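Long-range contacts in microbial serine proteinases; subtilisin (Bacillus subtilis, PDB 2GKO), which cleaves peptide bonds in proteins as a subtilisin-family serine endopeptidase from a cold-adapted source, in a calcium-loaded state: residues G170-I176 with D204-H210; V224-P229 with I299-F305. All coordinates share one frame; numbering follows the deposited sequence.

Contact 1: G170-I176 with D204-H210; sequences GPKPGSI and DFSSRGH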
loop_
_atom_site.group_PDB
_atom_site.type_symbol
_atom_site.label_atom_id
_atom_site.label_comp_id
_atom_site.label_asym_id
_atom_site.label_seq_id
_atom_site.Cartn_x
_atom_site.Cartn_y
_atom_site.Cartn_z
ATOM N N GLY A 170 -0.191 13.203 11.418
ATOM C CA GLY A 170 0.938 13.351 12.309
ATOM C C GLY A 170 1.420 14.787 12.472
ATOM O O GLY A 170 0.929 15.704 11.806
ATOM N N PRO A 171 2.446 14.997 13.292
ATOM C CA PRO A 171 3.235 13.952 13.934
ATOM C C PRO A 171 2.772 13.505 15.321
ATOM O O PRO A 171 3.426 12.647 15.921
ATOM C CB PRO A 171 4.607 14.636 14.068
ATOM C CG PRO A 171 4.269 16.044 14.333
ATOM C CD PRO A 171 3.031 16.316 13.533
ATOM N N LYS A 172 1.695 14.065 15.850
ATOM C CA LYS A 172 1.398 13.807 17.249
ATOM C C LYS A 172 1.069 12.351 17.525
ATOM O O LYS A 172 0.450 11.696 16.704
ATOM C CB LYS A 172 0.295 14.715 17.740
ATOM C CG LYS A 172 0.727 16.179 17.797
ATOM C CD LYS A 172 -0.400 17.066 18.344
ATOM C CE LYS A 172 -0.470 16.989 19.891
ATOM N NZ LYS A 172 -1.335 18.061 20.506
ATOM N N PRO A 173 1.481 11.848 18.689
ATOM C CA PRO A 173 1.114 10.492 19.095
ATOM C C PRO A 173 -0.379 10.227 19.054
ATOM O O PRO A 173 -1.216 11.103 19.356
ATOM C CB PRO A 173 1.635 10.416 20.536
ATOM C CG PRO A 173 2.784 11.353 20.578
ATOM C CD PRO A 173 2.347 12.497 19.692
ATOM N N GLY A 174 -0.732 9.007 18.660
ATOM C CA GLY A 174 -2.112 8.580 18.662
ATOM C C GLY A 174 -2.951 9.073 17.490
ATOM O O GLY A 174 -4.179 9.001 17.520
ATOM N N SER A 175 -2.293 9.575 16.449
ATOM C CA SER A 175 -2.983 10.125 15.283
ATOM C C SER A 175 -3.313 9.101 14.189
ATOM O O SER A 175 -3.990 9.427 13.204
ATOM C CB SER A 175 -2.166 11.286 14.698
ATOM O OG SER A 175 -0.798 10.961 14.481
ATOM N N ILE A 176 -2.847 7.861 14.352
ATOM C CA ILE A 176 -3.164 6.791 13.431
ATOM C C ILE A 176 -4.668 6.650 13.234
ATOM O O ILE A 176 -5.450 6.759 14.184
ATOM C CB ILE A 176 -2.504 5.461 13.901
ATOM C CG1 ILE A 176 -2.622 4.390 12.814
ATOM C CG2 ILE A 176 -3.128 4.957 15.184
ATOM C CD1 ILE A 176 -1.979 3.068 13.181
ATOM N N ASP A 204 7.047 14.197 8.969
ATOM C CA ASP A 204 6.260 14.793 10.048
ATOM C C ASP A 204 4.756 14.545 9.875
ATOM O O ASP A 204 4.065 14.346 10.850
ATOM C CB ASP A 204 6.477 16.308 10.142
ATOM C CG ASP A 204 7.877 16.698 10.539
ATOM O OD1 ASP A 204 8.715 15.820 10.874
ATOM O OD2 ASP A 204 8.201 17.902 10.548
ATOM N N PHE A 205 4.249 14.537 8.638
ATOM C CA PHE A 205 2.805 14.341 8.424
ATOM C C PHE A 205 2.287 12.950 8.746
ATOM O O PHE A 205 1.093 12.751 8.914
ATOM C CB PHE A 205 2.377 14.741 7.000
ATOM C CG PHE A 205 2.866 13.816 5.919
ATOM C CD1 PHE A 205 2.255 12.577 5.732
ATOM C CD2 PHE A 205 3.917 14.167 5.096
ATOM C CE1 PHE A 205 2.707 11.694 4.749
ATOM C CE2 PHE A 205 4.367 13.292 4.088
ATOM C CZ PHE A 205 3.761 12.055 3.932
ATOM N N SER A 206 3.176 11.974 8.797
ATOM C CA SER A 206 2.746 10.596 8.920
ATOM C C SER A 206 2.109 10.344 10.300
ATOM O O SER A 206 2.664 10.741 11.319
ATOM C CB SER A 206 3.975 9.697 8.695
ATOM O OG SER A 206 3.625 8.341 8.580
ATOM N N SER A 207 0.941 9.706 10.327
ATOM C CA SER A 207 0.231 9.458 11.577
ATOM C C SER A 207 1.029 8.508 12.457
ATOM O O SER A 207 1.560 7.489 11.987
ATOM C CB SER A 207 -1.144 8.873 11.306
ATOM O OG SER A 207 -2.022 9.860 10.764
ATOM N N ARG A 208 1.087 8.850 13.733
ATOM C CA ARG A 208 1.787 8.052 14.751
ATOM C C ARG A 208 0.861 7.119 15.491
ATOM O O ARG A 208 -0.318 7.396 15.713
ATOM C CB ARG A 208 2.470 8.977 15.774
ATOM C CG ARG A 208 3.871 9.355 15.445
ATOM C CD ARG A 208 4.048 10.111 14.123
ATOM N NE ARG A 208 5.447 10.504 13.958
ATOM C CZ ARG A 208 5.976 11.088 12.891
ATOM N NH1 ARG A 208 5.247 11.393 11.839
ATOM N NH2 ARG A 208 7.265 11.388 12.882
ATOM N N GLY A 209 1.399 5.978 15.920
ATOM C CA GLY A 209 0.654 5.082 16.764
ATOM C C GLY A 209 0.587 5.598 18.202
ATOM O O GLY A 209 1.020 6.729 18.500
ATOM N N HIS A 210 0.089 4.739 19.078
ATOM C CA HIS A 210 -0.162 5.057 20.483
ATOM C C HIS A 210 0.982 4.620 21.374
ATOM O O HIS A 210 1.537 3.531 21.193
ATOM C CB HIS A 210 -1.480 4.414 20.935
ATOM C CG HIS A 210 -2.682 4.971 20.238
ATOM N ND1 HIS A 210 -3.369 6.068 20.711
ATOM C CD2 HIS A 210 -3.280 4.628 19.073
ATOM C CE1 HIS A 210 -4.341 6.367 19.869
ATOM N NE2 HIS A 210 -4.302 5.515 18.861
HETATM O O HOH W 1 -4.677 9.358 10.563
HETATM O O HOH W 2 -6.056 5.789 16.677
#

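Contact 2: V224-P229 with I299-F305; sequences VEISAP and IASGFGF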
loop_
_atom_site.group_PDB
_atom_site.type_symbol
_atom_site.label_atom_id
_atom_site.label_comp_id
_atom_site.label_asym_id
_atom_site.label_seq_id
_atom_site.Cartn_x
_atom_site.Cartn_y
_atom_site.Cartn_z
ATOM N N VAL A 224 1.362 1.496 14.422
ATOM C CA VAL A 224 2.053 1.567 13.144
ATOM C C VAL A 224 2.922 0.306 13.029
ATOM O O VAL A 224 3.468 -0.151 14.012
ATOM C CB VAL A 224 2.925 2.841 13.028
ATOM C CG1 VAL A 224 3.798 2.800 11.792
ATOM C CG2 VAL A 224 2.031 4.128 13.046
ATOM N N GLU A 225 3.037 -0.244 11.825
ATOM C CA GLU A 225 3.635 -1.563 11.640
ATOM C C GLU A 225 4.972 -1.471 10.926
ATOM O O GLU A 225 5.966 -1.962 11.423
ATOM C CB GLU A 225 2.658 -2.471 10.893
ATOM C CG GLU A 225 3.044 -3.944 10.831
ATOM C CD GLU A 225 1.849 -4.866 10.787
ATOM O OE1 GLU A 225 0.732 -4.458 11.121
ATOM O OE2 GLU A 225 2.014 -6.056 10.427
ATOM N N ILE A 226 4.998 -0.851 9.756
ATOM C CA ILE A 226 6.212 -0.716 8.996
ATOM C C ILE A 226 6.218 0.649 8.305
ATOM O O ILE A 226 5.184 1.329 8.288
ATOM C CB ILE A 226 6.360 -1.876 7.947
ATOM C CG1 ILE A 226 5.251 -1.809 6.885
ATOM C CG2 ILE A 226 6.370 -3.254 8.612
ATOM C CD1 ILE A 226 5.378 -2.882 5.848
ATOM N N SER A 227 7.369 1.033 7.767
ATOM C CA SER A 227 7.553 2.286 7.076
ATOM C C SER A 227 7.990 2.064 5.625
ATOM O O SER A 227 8.674 1.095 5.297
ATOM C CB SER A 227 8.597 3.129 7.820
ATOM O OG SER A 227 8.200 3.380 9.158
ATOM N N ALA A 228 7.576 2.953 4.744
ATOM C CA ALA A 228 8.001 2.897 3.352
ATOM C C ALA A 228 7.996 4.285 2.762
ATOM O O ALA A 228 7.429 5.190 3.339
ATOM C CB ALA A 228 7.091 1.977 2.547
ATOM N N PRO A 229 8.647 4.478 1.620
ATOM C CA PRO A 229 8.708 5.802 0.990
ATOM C C PRO A 229 7.334 6.408 0.685
ATOM O O PRO A 229 6.515 5.761 0.031
ATOM C CB PRO A 229 9.487 5.529 -0.298
ATOM C CG PRO A 229 10.324 4.378 0.052
ATOM C CD PRO A 229 9.441 3.484 0.858
ATOM N N ILE A 299 6.394 4.566 17.634
ATOM C CA ILE A 299 5.085 4.987 17.130
ATOM C C ILE A 299 5.162 5.712 15.787
ATOM O O ILE A 299 4.143 5.860 15.109
ATOM C CB ILE A 299 4.313 5.879 18.147
ATOM C CG1 ILE A 299 5.074 7.177 18.426
ATOM C CG2 ILE A 299 4.013 5.102 19.423
ATOM C CD1 ILE A 299 4.326 8.120 19.338
ATOM N N ALA A 300 6.343 6.177 15.412
ATOM C CA ALA A 300 6.532 6.870 14.143
ATOM C C ALA A 300 6.668 5.918 12.968
ATOM O O ALA A 300 6.106 6.151 11.901
ATOM C CB ALA A 300 7.730 7.753 14.207
ATOM N N SER A 301 7.404 4.836 13.188
ATOM C CA SER A 301 7.866 3.977 12.111
ATOM C C SER A 301 7.546 2.494 12.303
ATOM O O SER A 301 7.879 1.696 11.439
ATOM C CB SER A 301 9.365 4.167 11.926
ATOM O OG SER A 301 10.077 3.780 13.096
ATOM N N GLY A 302 6.867 2.135 13.392
ATOM C CA GLY A 302 6.654 0.746 13.740
ATOM C C GLY A 302 7.991 0.012 13.838
ATOM O O GLY A 302 8.957 0.540 14.404
ATOM N N PHE A 303 8.059 -1.178 13.245
ATOM C CA PHE A 303 9.227 -2.068 13.399
ATOM C C PHE A 303 10.424 -1.600 12.588
ATOM O O PHE A 303 11.576 -1.942 12.899
ATOM C CB PHE A 303 8.885 -3.494 12.973
ATOM C CG PHE A 303 7.812 -4.183 13.786
ATOM C CD1 PHE A 303 7.065 -3.537 14.783
ATOM C CD2 PHE A 303 7.564 -5.533 13.548
ATOM C CE1 PHE A 303 6.084 -4.192 15.473
ATOM C CE2 PHE A 303 6.595 -6.194 14.231
ATOM C CZ PHE A 303 5.851 -5.543 15.209
ATOM N N GLY A 304 10.158 -0.831 11.531
ATOM C CA GLY A 304 11.175 -0.337 10.625
ATOM C C GLY A 304 10.756 -0.334 9.169
ATOM O O GLY A 304 9.569 -0.280 8.852
ATOM N N PHE A 305 11.745 -0.426 8.290
ATOM C CA PHE A 305 11.579 -0.256 6.855
ATOM C C PHE A 305 11.905 -1.594 6.167
ATOM O O PHE A 305 13.085 -1.925 5.956
ATOM C CB PHE A 305 12.539 0.858 6.399
ATOM C CG PHE A 305 12.525 1.173 4.909
ATOM C CD1 PHE A 305 13.450 2.059 4.376
ATOM C CD2 PHE A 305 11.590 0.616 4.048
ATOM C CE1 PHE A 305 13.464 2.369 3.037
ATOM C CE2 PHE A 305 11.611 0.933 2.699
ATOM C CZ PHE A 305 12.516 1.797 2.195
#

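Contact 1: G170-I176 with D204-H210
R208 lies flat against P171: one face of its guanidinium is covered by the proline, with CB of P171 3.9 Å above the plane and over its centre. The chain, bent at chi2 (60°), first runs along the carbonyl of P171, where CD of R208 comes within 3.2 Å of P171 O. NH1 then donates to S206 O at 2.7 Å, almost within the guanidinium plane, and also bonds A203 O, while NH2 reaches N291 O; bonds at the edge and a proline over one face thus fix the group's rotation. S175 works by its hydroxyl, which gives its proton to K172 O and accepts the N-H of R208 at 2.9 Å, tying the type II turn K172-S175 to the neighbouring loop. At the far end CA of G174 sits over one face of the H210 ring, 3.6 Å from its centroid, a CH-pi contact. A water in the ring plane joins H210 NE2 to the carbonyl of I176. Backbone bonds complete the join: G170 N to F205 O, G174 N to G209 O and I176 N to R208 O. The arrangement is a pairing of two irregular loops, those after strands 161-165 and 199-202, on the subtilase fold; the side chain of F205 is about 6 Å from the bound phenylmethanesulfonic acid and that of I176 about 5 Å from the sodium ion.

Contact 2: V224-P229 with I299-F305
With its OG anti to the carbonyl carbon (chi1 -59°), S227 turns its hydroxyl onto the type II' turn S301-G304, and V224, whose CG1 is anti to the backbone N, sets one methyl against the turn and the other against I299 just before it. The contact joins strand 226-229, a strand of the mixed sheet of the subtilase fold, parallel to strand 186-192, to the loop after helix 271-283. The hydroxyl of S227 donates to S301 O at 2.9 Å, meeting the carbonyl from the side, with a C=O...donor angle of 102°. Two backbone bonds flank it: F303 N gives a nearly straight bond to E225 O, and S227 N donates to G304 O at 2.8 Å. The hydroxyl and the amide of S227 thus grip two different carbonyls of the same turn. The backbone of G302, at positive phi, comes close in against the residues leading into the strand, with its CA 3.3 Å from V224 O. CG2 of V224 packs 3.4 Å from I299 O, while CG1 faces the peptide between S301 and G302.

The polar ends of neighbouring side chains look elsewhere. E225 carries its carboxylate to R275 and Q279 of helix 271-283, and S301 OG bonds D298, a ligand of a calcium ion, which relates the turn to that metal site. The ring of F303 meets Y217 edge-to-face. F305 swings its ring toward the end of the strand, crossing the P229 ring at about a right angle; its CD2 lies 3.2 Å from S227 O, and its CZ stands 3.8 Å from CD of P229.

How the contacts relate
Both contacts show how loops are fastened to a fold, but at different depths. Contact 2 is wholly buried, and one of its partners belongs to the main sheet; contact 1 is partly buried, joins loop to loop and uses bridging waters as well as direct bonds. In contact 1 a guanidinium and an imidazole offer flat faces to proline and glycine, whereas contact 2 combines a serine hydroxyl with aliphatic and phenyl groups. Their centres are 11 Å apart and the two meet directly: G209 N of contact 1 lies 2.9 Å from I299 O of contact 2, probably a hydrogen bond, and V224 CG2 packs against the same amide.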